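Local coordinates for protein neutral proteinase inhibitor ScNPI (Streptomyces caespitosus, PDB 4HWX) that inhibits peptidases of two classes, probably subtilisin-like serine proteinases and a neutral metalloproteinase, as a small secreted homodimer, at residues V79-V84 with V90-T95; M9-I14 with D48-T53; R26-S31 with E37-A42; N58-A63 with N109-F114. One frame throughout, in Å; residues are numbered along the deposited sequence.

Interaction 1. Residues V79-V84 with V90-T95; sequences VTADGV and VAWKHT. With ACT (acetate ion), chain E.
Val79 and Trp92 lie side by side on one face of an antiparallel strand pair. The CG2 methyl of Val79 is the bump. It sits in the notch between the Trp92 ring and the His94 stem, 3.7 Å from Trp92 CZ3 and 4.0 Å from His94 CB, oblique to the indole. Ala81, across from Trp92, is short, and the six-membered ring reaches in beside its methyl at a slant, with Trp92 CE3 3.9 Å from Ala81 CB. The indole gets there because CG is anti to the backbone N (chi1 180°) and the ring stands nearly upright on its stem (chi2 88°). Val90 continues this face, its CG1 lying 3.8 Å from Ala81 O.

The backbone ladder holds these shapes in register. Val79 pairs with His94, Ala81 with Trp92 and Gly83 with Val90, each through two hydrogen bonds. Ala81 N to Trp92 O and Trp92 N to Ala81 O both measure 2.8 Å. Between them, Thr80 faces Lys93 and Asp82 faces Ala91 as non-hydrogen-bonded pairs on the other face. Asp82 OD1 rests 3.5 Å from Ala91 CA, while its OD2 forms a salt bridge with Arg89 of the second subunit. At the far end, His94 NE2 donates an almost straight bond of 2.9 Å to OXT of an acetate ion, probably from the crystallisation liquor.

The pair forms part of the antiparallel sheet of the subtilisin inhibitor fold. Strand 8-15 runs beside strand 77-82, with Met9 and Phe11 packing on Ala81. Tyr112 covers Val79, Ala81 and Trp92, and Asn58 accepts from Trp92 NE1.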
loop_
_atom_site.group_PDB
_atom_site.type_symbol
_atom_site.label_atom_id
_atom_site.label_comp_id
_atom_site.label_asym_id
_atom_site.label_seq_id
_atom_site.Cartn_x
_atom_site.Cartn_y
_atom_site.Cartn_z
ATOM N N VAL A 79 -4.273 11.851 5.024
ATOM C CA VAL A 79 -4.763 10.589 4.480
ATOM C C VAL A 79 -3.789 10.169 3.384
ATOM O O VAL A 79 -3.236 11.027 2.691
ATOM C CB VAL A 79 -6.229 10.616 3.979
ATOM C CG1 VAL A 79 -7.205 10.786 5.131
ATOM C CG2 VAL A 79 -6.469 11.678 2.899
ATOM N N THR A 80 -3.541 8.865 3.262
ATOM C CA THR A 80 -2.647 8.319 2.234
ATOM C C THR A 80 -3.336 7.178 1.517
ATOM O O THR A 80 -4.197 6.514 2.093
ATOM C CB THR A 80 -1.291 7.842 2.803
ATOM O OG1 THR A 80 -1.481 6.669 3.597
ATOM C CG2 THR A 80 -0.542 8.914 3.569
ATOM N N ALA A 81 -2.988 6.984 0.244
ATOM C CA ALA A 81 -3.482 5.890 -0.582
ATOM C C ALA A 81 -2.312 5.402 -1.434
ATOM O O ALA A 81 -1.679 6.208 -2.118
ATOM C CB ALA A 81 -4.645 6.356 -1.439
ATOM N N ASP A 82 -1.916 4.134 -1.265
ATOM C CA ASP A 82 -0.791 3.572 -2.033
ATOM C C ASP A 82 -1.113 2.183 -2.517
ATOM O O ASP A 82 -1.773 1.432 -1.801
ATOM C CB ASP A 82 0.513 3.527 -1.208
ATOM C CG ASP A 82 1.017 4.869 -0.733
ATOM O OD1 ASP A 82 1.816 5.486 -1.451
ATOM O OD2 ASP A 82 0.659 5.273 0.398
ATOM N N GLY A 83 -0.598 1.836 -3.697
ATOM C CA GLY A 83 -0.755 0.500 -4.253
ATOM C C GLY A 83 -0.945 0.509 -5.738
ATOM O O GLY A 83 -0.206 1.194 -6.452
ATOM N N VAL A 84 -1.940 -0.244 -6.205
ATOM C CA VAL A 84 -2.238 -0.309 -7.637
ATOM C C VAL A 84 -3.751 -0.290 -7.796
ATOM O O VAL A 84 -4.450 -0.879 -6.986
ATOM C CB VAL A 84 -1.538 -1.529 -8.325
ATOM C CG1 VAL A 84 -1.928 -2.865 -7.699
ATOM C CG2 VAL A 84 -1.781 -1.546 -9.826
ATOM N N VAL A 90 -0.466 3.768 -7.683
ATOM C CA VAL A 90 -1.097 4.880 -6.965
ATOM C C VAL A 90 -0.226 5.228 -5.744
ATOM O O VAL A 90 0.149 4.341 -5.007
ATOM C CB VAL A 90 -2.566 4.533 -6.543
ATOM C CG1 VAL A 90 -3.159 5.601 -5.606
ATOM C CG2 VAL A 90 -3.468 4.327 -7.766
ATOM N N ALA A 91 0.077 6.514 -5.559
ATOM C CA ALA A 91 0.816 7.102 -4.440
ATOM C C ALA A 91 0.198 8.462 -4.249
ATOM O O ALA A 91 0.484 9.393 -5.012
ATOM C CB ALA A 91 2.312 7.181 -4.753
ATOM N N TRP A 92 -0.791 8.532 -3.346
ATOM C CA TRP A 92 -1.579 9.748 -3.145
ATOM C C TRP A 92 -1.672 10.103 -1.673
ATOM O O TRP A 92 -1.698 9.221 -0.812
ATOM C CB TRP A 92 -2.991 9.557 -3.739
ATOM C CG TRP A 92 -3.932 10.729 -3.601
ATOM C CD1 TRP A 92 -4.062 11.783 -4.462
ATOM C CD2 TRP A 92 -4.911 10.930 -2.570
ATOM N NE1 TRP A 92 -5.053 12.632 -4.030
ATOM C CE2 TRP A 92 -5.598 12.130 -2.872
ATOM C CE3 TRP A 92 -5.309 10.188 -1.442
ATOM C CZ2 TRP A 92 -6.634 12.621 -2.070
ATOM C CZ3 TRP A 92 -6.362 10.657 -0.669
ATOM C CH2 TRP A 92 -7.018 11.859 -0.988
ATOM N N LYS A 93 -1.717 11.409 -1.391
ATOM C CA LYS A 93 -1.917 11.896 -0.031
ATOM C C LYS A 93 -2.650 13.240 -0.054
ATOM O O LYS A 93 -2.673 13.927 -1.078
ATOM C CB LYS A 93 -0.598 11.994 0.760
ATOM C CG LYS A 93 0.382 13.052 0.249
ATOM C CD LYS A 93 1.645 13.087 1.105
ATOM C CE LYS A 93 2.694 14.016 0.537
ATOM N NZ LYS A 93 3.976 13.940 1.293
ATOM N N HIS A 94 -3.250 13.597 1.080
ATOM C CA HIS A 94 -3.924 14.886 1.279
ATOM C C HIS A 94 -3.911 15.202 2.744
ATOM O O HIS A 94 -4.266 14.339 3.542
ATOM C CB HIS A 94 -5.367 14.909 0.734
ATOM C CG HIS A 94 -5.940 16.294 0.684
ATOM N ND1 HIS A 94 -5.835 17.081 -0.458
ATOM C CD2 HIS A 94 -6.557 17.015 1.656
ATOM C CE1 HIS A 94 -6.425 18.232 -0.156
ATOM N NE2 HIS A 94 -6.871 18.242 1.102
ATOM N N THR A 95 -3.489 16.427 3.093
ATOM C CA THR A 95 -3.425 16.930 4.477
ATOM C C THR A 95 -4.604 17.873 4.737
ATOM O O THR A 95 -4.838 18.799 3.963
ATOM C CB THR A 95 -2.084 17.636 4.748
ATOM O OG1 THR A 95 -1.024 16.721 4.488
ATOM C CG2 THR A 95 -1.958 18.145 6.196
HETATM C C ACT E . -8.953 21.032 1.803
HETATM O O ACT E . -9.016 22.278 1.893
HETATM O OXT ACT E . -8.232 20.397 2.564
HETATM C CH3 ACT E . -9.755 20.318 0.743
#

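Interaction 2. Residues M9-I14 with D48-T53; sequences MVFTVI and DALNAT
Phe11 and Leu50 approach from opposite directions, one rising from the sheet and the other reaching down from a helix. Leu50 CD1 touches Phe11 CZ at 3.6 Å, at the ring edge and near its plane. The second methyl, Leu50 CD2, follows at 4.1 Å from the same CZ. Both methyls lie beyond CZ, a little to the same side of the ring plane, CD1 the nearer to it. Leu50 CG is anti to the carbonyl carbon (chi1 -72°), and the extended chi2 of 177° carries CD1 onward toward the ring. Met9, two residues before Phe11 on the same side of the strand, adds a looser contact, with CG 4.3 Å from Leu50 CD1.

This is the helix-on-sheet packing of the subtilisin inhibitor fold. Strand 8-15 lies inside the antiparallel sheet, and helix 43-52 covers one face of it. All three touching residues are buried and apolar. The helix backbone stands well off, the closest CA atoms being Met9 and Leu50 at 10.2 Å, and side chains bridge the gap. Leu50 also rests on Leu30 and Leu85, and Phe11 on Val111 and Phe114. Near the end of the helix, Thr53 OG1 donates to Leu50 O at 2.7 Å, in the carbonyl plane.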
loop_
_atom_site.group_PDB
_atom_site.type_symbol
_atom_site.label_atom_id
_atom_site.label_comp_id
_atom_site.label_asym_id
_atom_site.label_seq_id
_atom_site.Cartn_x
_atom_site.Cartn_y
_atom_site.Cartn_z
ATOM N N MET A 9 -4.647 -2.021 -2.585
ATOM C CA MET A 9 -4.332 -0.750 -1.955
ATOM C C MET A 9 -4.202 -0.835 -0.458
ATOM O O MET A 9 -4.795 -1.703 0.187
ATOM C CB MET A 9 -5.484 0.260 -2.255
ATOM C CG MET A 9 -5.708 0.578 -3.756
ATOM S SD MET A 9 -4.353 1.551 -4.457
ATOM C CE MET A 9 -4.564 3.081 -3.546
ATOM N N VAL A 10 -3.525 0.154 0.102
ATOM C CA VAL A 10 -3.444 0.372 1.540
ATOM C C VAL A 10 -3.795 1.850 1.770
ATOM O O VAL A 10 -3.288 2.730 1.062
ATOM C CB VAL A 10 -2.099 -0.052 2.201
ATOM C CG1 VAL A 10 -0.915 0.641 1.540
ATOM C CG2 VAL A 10 -2.108 0.256 3.708
ATOM N N PHE A 11 -4.698 2.101 2.716
ATOM C CA PHE A 11 -5.106 3.446 3.114
ATOM C C PHE A 11 -4.692 3.706 4.545
ATOM O O PHE A 11 -4.861 2.834 5.385
ATOM C CB PHE A 11 -6.626 3.629 2.970
ATOM C CG PHE A 11 -7.110 3.293 1.580
ATOM C CD1 PHE A 11 -6.909 4.177 0.526
ATOM C CD2 PHE A 11 -7.723 2.071 1.316
ATOM C CE1 PHE A 11 -7.305 3.843 -0.769
ATOM C CE2 PHE A 11 -8.131 1.740 0.020
ATOM C CZ PHE A 11 -7.944 2.642 -1.006
ATOM N N THR A 12 -4.123 4.875 4.831
ATOM C CA THR A 12 -3.738 5.195 6.208
ATOM C C THR A 12 -4.211 6.610 6.570
ATOM O O THR A 12 -4.488 7.449 5.698
ATOM C CB THR A 12 -2.220 5.034 6.503
ATOM O OG1 THR A 12 -1.503 6.232 6.215
ATOM C CG2 THR A 12 -1.574 3.792 5.856
ATOM N N VAL A 13 -4.299 6.853 7.873
ATOM C CA VAL A 13 -4.619 8.160 8.441
ATOM C C VAL A 13 -3.490 8.458 9.426
ATOM O O VAL A 13 -3.240 7.674 10.350
ATOM C CB VAL A 13 -6.030 8.219 9.073
ATOM C CG1 VAL A 13 -6.292 9.583 9.688
ATOM C CG2 VAL A 13 -7.113 7.870 8.064
ATOM N N ILE A 14 -2.798 9.584 9.194
ATOM C CA ILE A 14 -1.625 10.003 9.936
ATOM C C ILE A 14 -1.874 11.266 10.777
ATOM O O ILE A 14 -2.458 12.240 10.296
ATOM C CB ILE A 14 -0.460 10.229 8.918
ATOM C CG1 ILE A 14 -0.164 8.945 8.113
ATOM C CG2 ILE A 14 0.798 10.743 9.619
ATOM C CD1 ILE A 14 0.806 9.173 6.882
ATOM N N ASP A 48 -15.929 0.389 -5.445
ATOM C CA ASP A 48 -16.830 1.173 -6.313
ATOM C C ASP A 48 -16.421 2.658 -6.287
ATOM O O ASP A 48 -16.349 3.305 -7.337
ATOM C CB ASP A 48 -18.304 1.053 -5.845
ATOM C CG ASP A 48 -18.979 -0.313 -5.878
ATOM O OD1 ASP A 48 -18.579 -1.152 -6.697
ATOM O OD2 ASP A 48 -19.938 -0.525 -5.084
ATOM N N ALA A 49 -16.178 3.192 -5.068
ATOM C CA ALA A 49 -15.793 4.599 -4.850
ATOM C C ALA A 49 -14.466 4.915 -5.551
ATOM O O ALA A 49 -14.378 5.929 -6.252
ATOM C CB ALA A 49 -15.707 4.912 -3.364
ATOM N N LEU A 50 -13.483 3.993 -5.466
ATOM C CA LEU A 50 -12.185 4.145 -6.152
ATOM C C LEU A 50 -12.359 4.139 -7.663
ATOM O O LEU A 50 -11.810 4.997 -8.364
ATOM C CB LEU A 50 -11.224 3.018 -5.732
ATOM C CG LEU A 50 -10.669 3.112 -4.329
ATOM C CD1 LEU A 50 -9.794 1.902 -4.037
ATOM C CD2 LEU A 50 -9.899 4.422 -4.124
ATOM N N ASN A 51 -13.166 3.199 -8.171
ATOM C CA ASN A 51 -13.440 3.129 -9.604
ATOM C C ASN A 51 -14.133 4.399 -10.106
ATOM O O ASN A 51 -13.834 4.846 -11.212
ATOM C CB ASN A 51 -14.268 1.878 -9.932
ATOM C CG ASN A 51 -13.441 0.611 -9.960
ATOM O OD1 ASN A 51 -12.233 0.624 -10.229
ATOM N ND2 ASN A 51 -14.072 -0.518 -9.674
ATOM N N ALA A 52 -15.000 5.017 -9.290
ATOM C CA ALA A 52 -15.722 6.236 -9.687
ATOM C C ALA A 52 -14.790 7.456 -9.924
ATOM O O ALA A 52 -15.198 8.390 -10.615
ATOM C CB ALA A 52 -16.778 6.589 -8.650
ATOM N N THR A 53 -13.566 7.454 -9.349
ATOM C CA THR A 53 -12.613 8.568 -9.489
ATOM C C THR A 53 -11.888 8.532 -10.837
ATOM O O THR A 53 -11.247 9.520 -11.208
ATOM C CB THR A 53 -11.558 8.555 -8.363
ATOM O OG1 THR A 53 -10.645 7.465 -8.556
ATOM C CG2 THR A 53 -12.178 8.525 -6.967
#

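Interaction 3. Residues R26-S31 with E37-A42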
loop_
_atom_site.group_PDB
_atom_site.type_symbol
_atom_site.label_atom_id
_atom_site.label_comp_id
_atom_site.label_asym_id
_atom_site.label_seq_id
_atom_site.Cartn_x
_atom_site.Cartn_y
_atom_site.Cartn_z
ATOM N N ARG A 26 -4.346 4.851 12.020
ATOM C CA ARG A 26 -5.087 3.668 11.605
ATOM C C ARG A 26 -4.845 3.395 10.134
ATOM O O ARG A 26 -4.425 4.286 9.396
ATOM C CB ARG A 26 -6.611 3.823 11.914
ATOM C CG ARG A 26 -7.297 5.006 11.240
ATOM C CD ARG A 26 -8.686 5.235 11.824
ATOM N NE ARG A 26 -9.351 6.354 11.163
ATOM C CZ ARG A 26 -9.198 7.626 11.509
ATOM N NH1 ARG A 26 -8.417 7.953 12.534
ATOM N NH2 ARG A 26 -9.819 8.581 10.837
ATOM N N ALA A 27 -5.099 2.165 9.719
ATOM C CA ALA A 27 -4.895 1.752 8.339
ATOM C C ALA A 27 -5.780 0.593 7.950
ATOM O O ALA A 27 -6.148 -0.211 8.815
ATOM C CB ALA A 27 -3.436 1.351 8.129
ATOM N N THR A 28 -6.079 0.473 6.627
ATOM C CA THR A 28 -6.805 -0.673 6.073
ATOM C C THR A 28 -6.191 -1.154 4.761
ATOM O O THR A 28 -5.557 -0.375 4.041
ATOM C CB THR A 28 -8.298 -0.387 5.827
ATOM O OG1 THR A 28 -8.430 0.737 4.962
ATOM C CG2 THR A 28 -9.100 -0.206 7.110
ATOM N N THR A 29 -6.405 -2.434 4.449
ATOM C CA THR A 29 -6.028 -3.030 3.166
ATOM C C THR A 29 -7.300 -3.176 2.335
ATOM O O THR A 29 -8.401 -3.294 2.894
ATOM C CB THR A 29 -5.350 -4.390 3.313
ATOM O OG1 THR A 29 -6.290 -5.289 3.918
ATOM C CG2 THR A 29 -4.002 -4.329 4.069
ATOM N N LEU A 30 -7.144 -3.215 1.023
ATOM C CA LEU A 30 -8.256 -3.384 0.093
ATOM C C LEU A 30 -7.790 -4.022 -1.206
ATOM O O LEU A 30 -6.791 -3.611 -1.805
ATOM C CB LEU A 30 -8.942 -2.043 -0.203
ATOM C CG LEU A 30 -10.201 -2.127 -1.086
ATOM C CD1 LEU A 30 -11.349 -2.775 -0.345
ATOM C CD2 LEU A 30 -10.620 -0.755 -1.584
ATOM N N SER A 31 -8.521 -5.041 -1.625
ATOM C CA SER A 31 -8.284 -5.731 -2.873
ATOM C C SER A 31 -9.586 -5.736 -3.625
ATOM O O SER A 31 -10.622 -5.970 -2.998
ATOM C CB SER A 31 -7.772 -7.145 -2.625
ATOM O OG SER A 31 -7.696 -7.836 -3.859
ATOM N N GLU A 37 -12.158 -7.559 -0.795
ATOM C CA GLU A 37 -11.771 -7.953 0.567
ATOM C C GLU A 37 -10.608 -7.154 1.124
ATOM O O GLU A 37 -9.952 -6.403 0.405
ATOM C CB GLU A 37 -11.430 -9.458 0.626
ATOM C CG GLU A 37 -10.418 -9.928 -0.406
ATOM C CD GLU A 37 -10.216 -11.427 -0.380
ATOM O OE1 GLU A 37 -9.480 -11.914 0.509
ATOM O OE2 GLU A 37 -10.814 -12.119 -1.234
ATOM N N GLY A 38 -10.373 -7.349 2.417
ATOM C CA GLY A 38 -9.312 -6.720 3.191
ATOM C C GLY A 38 -9.797 -6.379 4.579
ATOM O O GLY A 38 -10.908 -6.771 4.960
ATOM N N THR A 39 -8.992 -5.607 5.336
ATOM C CA THR A 39 -9.399 -5.150 6.655
ATOM C C THR A 39 -10.352 -3.960 6.514
ATOM O O THR A 39 -10.961 -3.557 7.505
ATOM C CB THR A 39 -8.185 -4.837 7.523
ATOM O OG1 THR A 39 -7.375 -3.875 6.845
ATOM C CG2 THR A 39 -7.386 -6.079 7.841
ATOM N N HIS A 40 -10.518 -3.407 5.281
ATOM C CA HIS A 40 -11.473 -2.322 5.070
ATOM C C HIS A 40 -12.887 -2.805 5.501
ATOM O O HIS A 40 -13.258 -3.926 5.154
ATOM C CB HIS A 40 -11.459 -1.824 3.611
ATOM C CG HIS A 40 -12.141 -0.508 3.468
ATOM N ND1 HIS A 40 -13.516 -0.406 3.522
ATOM C CD2 HIS A 40 -11.612 0.734 3.337
ATOM C CE1 HIS A 40 -13.786 0.885 3.431
ATOM N NE2 HIS A 40 -12.674 1.611 3.298
ATOM N N PRO A 41 -13.655 -2.031 6.294
ATOM C CA PRO A 41 -14.949 -2.547 6.786
ATOM C C PRO A 41 -16.088 -2.581 5.752
ATOM O O PRO A 41 -17.074 -3.280 5.987
ATOM C CB PRO A 41 -15.289 -1.615 7.943
ATOM C CG PRO A 41 -14.560 -0.377 7.681
ATOM C CD PRO A 41 -13.363 -0.688 6.849
ATOM N N ALA A 42 -15.958 -1.865 4.618
ATOM C CA ALA A 42 -16.978 -1.857 3.540
ATOM C C ALA A 42 -16.229 -2.055 2.213
ATOM O O ALA A 42 -16.093 -1.102 1.446
ATOM C CB ALA A 42 -17.766 -0.545 3.569
HETATM O O HOH W 1 -5.425 -3.353 8.579
#
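The imidazole of His40 crosses Thr28 at a slant, with Thr28 OG1 3.6 Å from His40 CD2. Pro41 CD sits over one ring face, offset toward the rim. Ala42 CA lies at the edge, in plane. Ala42 N, of the N-cap residue before helix 43-52, donates to His40 ND1 at 3.0 Å, 16° out of the ring plane. The other ring nitrogen, NE2, is bonded to Val111 O, so both are engaged.

Two threonines bind each other's backbone. Thr29 N donates to Thr39 OG1 at 3.0 Å, and Thr39 N donates to Thr29 OG1 at 3.1 Å. Each OG1 lies between its own backbone N and carbonyl carbon (chi1 62° in Thr29, 56° in Thr39), which turns it to the partner's N-H. His40 N adds a longer bond of 3.2 Å to Thr29 O. A water joins Thr39 OG1 to Ala27 O.

At the other end Ser31 and Glu37 form a hydrogen-bonded antiparallel pair, with Ser31 N 2.8 Å from Glu37 O. They belong to the hairpin of strands 23-32 and 36-37 at the sheet edge. Gly38 CA passes 3.6 Å from Thr29 O in a CH...O contact. Ser31 and Thr39 pack on Thr39 and Ser31 of the second subunit.

The chemistry is mostly polar: hydroxyls take over where strand pairing stops. Thr28 OG1 is the exception, buried by the contact without a polar partner.

Interaction 4. Residues N58-A63 with N109-F114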
loop_
_atom_site.group_PDB
_atom_site.type_symbol
_atom_site.label_atom_id
_atom_site.label_comp_id
_atom_site.label_asym_id
_atom_site.label_seq_id
_atom_site.Cartn_x
_atom_site.Cartn_y
_atom_site.Cartn_z
ATOM N N ASN A 58 -8.033 12.751 -6.117
ATOM C CA ASN A 58 -8.507 14.052 -5.607
ATOM C C ASN A 58 -10.050 14.094 -5.685
ATOM O O ASN A 58 -10.679 14.877 -4.980
ATOM C CB ASN A 58 -7.910 15.219 -6.405
ATOM C CG ASN A 58 -6.516 15.601 -5.997
ATOM O OD1 ASN A 58 -6.006 15.195 -4.950
ATOM N ND2 ASN A 58 -5.873 16.407 -6.825
ATOM N N ARG A 59 -10.643 13.242 -6.554
ATOM C CA ARG A 59 -12.097 13.115 -6.726
ATOM C C ARG A 59 -12.758 12.440 -5.509
ATOM O O ARG A 59 -13.985 12.442 -5.430
ATOM C CB ARG A 59 -12.457 12.377 -8.034
ATOM C CG ARG A 59 -12.150 13.235 -9.250
ATOM C CD ARG A 59 -12.398 12.559 -10.580
ATOM N NE ARG A 59 -11.850 13.387 -11.655
ATOM C CZ ARG A 59 -11.487 12.949 -12.858
ATOM N NH1 ARG A 59 -11.617 11.665 -13.173
ATOM N NH2 ARG A 59 -10.988 13.788 -13.752
ATOM N N LEU A 60 -11.962 11.896 -4.546
ATOM C CA LEU A 60 -12.501 11.339 -3.287
ATOM C C LEU A 60 -12.987 12.497 -2.387
ATOM O O LEU A 60 -13.816 12.293 -1.513
ATOM C CB LEU A 60 -11.457 10.480 -2.531
ATOM C CG LEU A 60 -11.037 9.147 -3.175
ATOM C CD1 LEU A 60 -9.971 8.464 -2.364
ATOM C CD2 LEU A 60 -12.218 8.207 -3.355
ATOM N N LEU A 61 -12.438 13.706 -2.597
ATOM C CA LEU A 61 -12.832 14.891 -1.850
ATOM C C LEU A 61 -14.024 15.502 -2.551
ATOM O O LEU A 61 -14.088 15.471 -3.781
ATOM C CB LEU A 61 -11.675 15.904 -1.732
ATOM C CG LEU A 61 -10.599 15.595 -0.688
ATOM C CD1 LEU A 61 -9.585 14.656 -1.228
ATOM C CD2 LEU A 61 -9.868 16.854 -0.291
ATOM N N ALA A 62 -15.001 15.985 -1.780
ATOM C CA ALA A 62 -16.202 16.605 -2.353
ATOM C C ALA A 62 -16.557 17.871 -1.586
ATOM O O ALA A 62 -16.194 17.985 -0.411
ATOM C CB ALA A 62 -17.362 15.618 -2.315
ATOM N N ALA A 63 -17.222 18.847 -2.254
ATOM C CA ALA A 63 -17.681 20.077 -1.597
ATOM C C ALA A 63 -18.512 19.656 -0.372
ATOM O O ALA A 63 -19.398 18.796 -0.488
ATOM C CB ALA A 63 -18.515 20.919 -2.576
ATOM N N ASN A 109 -17.649 8.983 2.252
ATOM C CA ASN A 109 -16.956 8.217 1.227
ATOM C C ASN A 109 -16.475 6.931 1.834
ATOM O O ASN A 109 -15.754 6.955 2.838
ATOM C CB ASN A 109 -15.796 9.027 0.641
ATOM C CG ASN A 109 -15.243 8.495 -0.648
ATOM O OD1 ASN A 109 -14.582 7.473 -0.677
ATOM N ND2 ASN A 109 -15.507 9.175 -1.738
ATOM N N PRO A 110 -16.909 5.785 1.291
ATOM C CA PRO A 110 -16.536 4.502 1.914
ATOM C C PRO A 110 -15.019 4.313 2.080
ATOM O O PRO A 110 -14.613 3.712 3.059
ATOM C CB PRO A 110 -17.122 3.470 0.949
ATOM C CG PRO A 110 -18.258 4.183 0.303
ATOM C CD PRO A 110 -17.780 5.580 0.117
ATOM N N VAL A 111 -14.191 4.880 1.165
ATOM C CA VAL A 111 -12.728 4.714 1.172
ATOM C C VAL A 111 -12.132 5.030 2.549
ATOM O O VAL A 111 -11.422 4.172 3.080
ATOM C CB VAL A 111 -12.013 5.495 0.040
ATOM C CG1 VAL A 111 -10.493 5.340 0.146
ATOM C CG2 VAL A 111 -12.493 5.011 -1.328
ATOM N N TYR A 112 -12.443 6.199 3.134
ATOM C CA TYR A 112 -11.902 6.552 4.446
ATOM C C TYR A 112 -12.918 6.365 5.586
ATOM O O TYR A 112 -12.739 6.941 6.662
ATOM C CB TYR A 112 -11.298 7.965 4.441
ATOM C CG TYR A 112 -10.004 7.978 3.654
ATOM C CD1 TYR A 112 -8.832 7.435 4.193
ATOM C CD2 TYR A 112 -9.984 8.365 2.314
ATOM C CE1 TYR A 112 -7.662 7.335 3.435
ATOM C CE2 TYR A 112 -8.805 8.315 1.563
ATOM C CZ TYR A 112 -7.647 7.802 2.128
ATOM O OH TYR A 112 -6.490 7.727 1.385
ATOM N N ALA A 113 -13.913 5.485 5.393
ATOM C CA ALA A 113 -14.889 5.184 6.453
ATOM C C ALA A 113 -14.349 4.020 7.315
ATOM O O ALA A 113 -14.851 2.891 7.259
ATOM C CB ALA A 113 -16.259 4.861 5.851
ATOM N N PHE A 114 -13.251 4.300 8.052
ATOM C CA PHE A 114 -12.580 3.341 8.951
ATOM C C PHE A 114 -11.869 4.072 10.101
ATOM O O PHE A 114 -11.586 5.276 9.945
ATOM C CB PHE A 114 -11.591 2.436 8.181
ATOM C CG PHE A 114 -10.379 3.114 7.581
ATOM C CD1 PHE A 114 -9.195 3.225 8.302
ATOM C CD2 PHE A 114 -10.399 3.572 6.265
ATOM C CE1 PHE A 114 -8.064 3.831 7.739
ATOM C CE2 PHE A 114 -9.264 4.176 5.699
ATOM C CZ PHE A 114 -8.105 4.300 6.437
ATOM O OXT PHE A 114 -11.541 3.418 11.123
#
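Leu60 packs against Asn109, Val111 and Tyr112, joining a 3-10 turn to the C-terminal tail across the core of the subtilisin inhibitor fold. It crosses each of the three side chains at about a right angle.

The apolar contacts come from its two methyls. Leu60 CD2 lies 3.8 Å from Val111 CG2. Leu60 CD1 lies 4.0 Å from Val111 CG1, so the two forked ends meet branch to branch. CD1 also reaches the edge of the Tyr112 ring, near its plane, at 4.1 Å from CE2. Chi2 of 177° carries CD1 straight on to this edge and leaves CD2 for Val111 and Asn109. The phenol oxygen of Tyr112 is bonded beyond the contact, to Thr80 O.

The contact with Asn109 joins apolar and polar groups. Leu60 CD2 rests 3.6 Å from Asn109 OD1, against the side-chain amide. Helix 43-52 borders the same region, with Ala49 touching Asn109 and Val111, and Leu50 touching Val111.

The polar bond lies within the tail itself. Asn109 CG is anti to the backbone N (chi1 -165°), and its amide closes an Asx turn. Val111 N donates to Asn109 OD1 at 3.2 Å, in the amide plane and on a lone pair of the oxygen.

Overall arrangement
Interactions 1, 2 and 3 share one antiparallel sheet. Strand 8-15 of interaction 2 lies between the strands of the other two: Asp82 O accepts from Val10 N at 2.9 Å, and Met9 N lies 2.8 Å from Leu30 O. Interaction 4 sits on the helix side of this sheet, its centre about 8 Å from that of interaction 2. Phe11 CE1 meets Val111 CG1 there. The tail ties to interaction 1 through Tyr112 OH and to interaction 3 through His40 NE2, 2.9 Å from Val111 O. Interactions 1, 2 and 3 touch the second subunit. The zinc-binding His4 side chain lies about 10 Å from that of Val84; no zinc is bound to this chain.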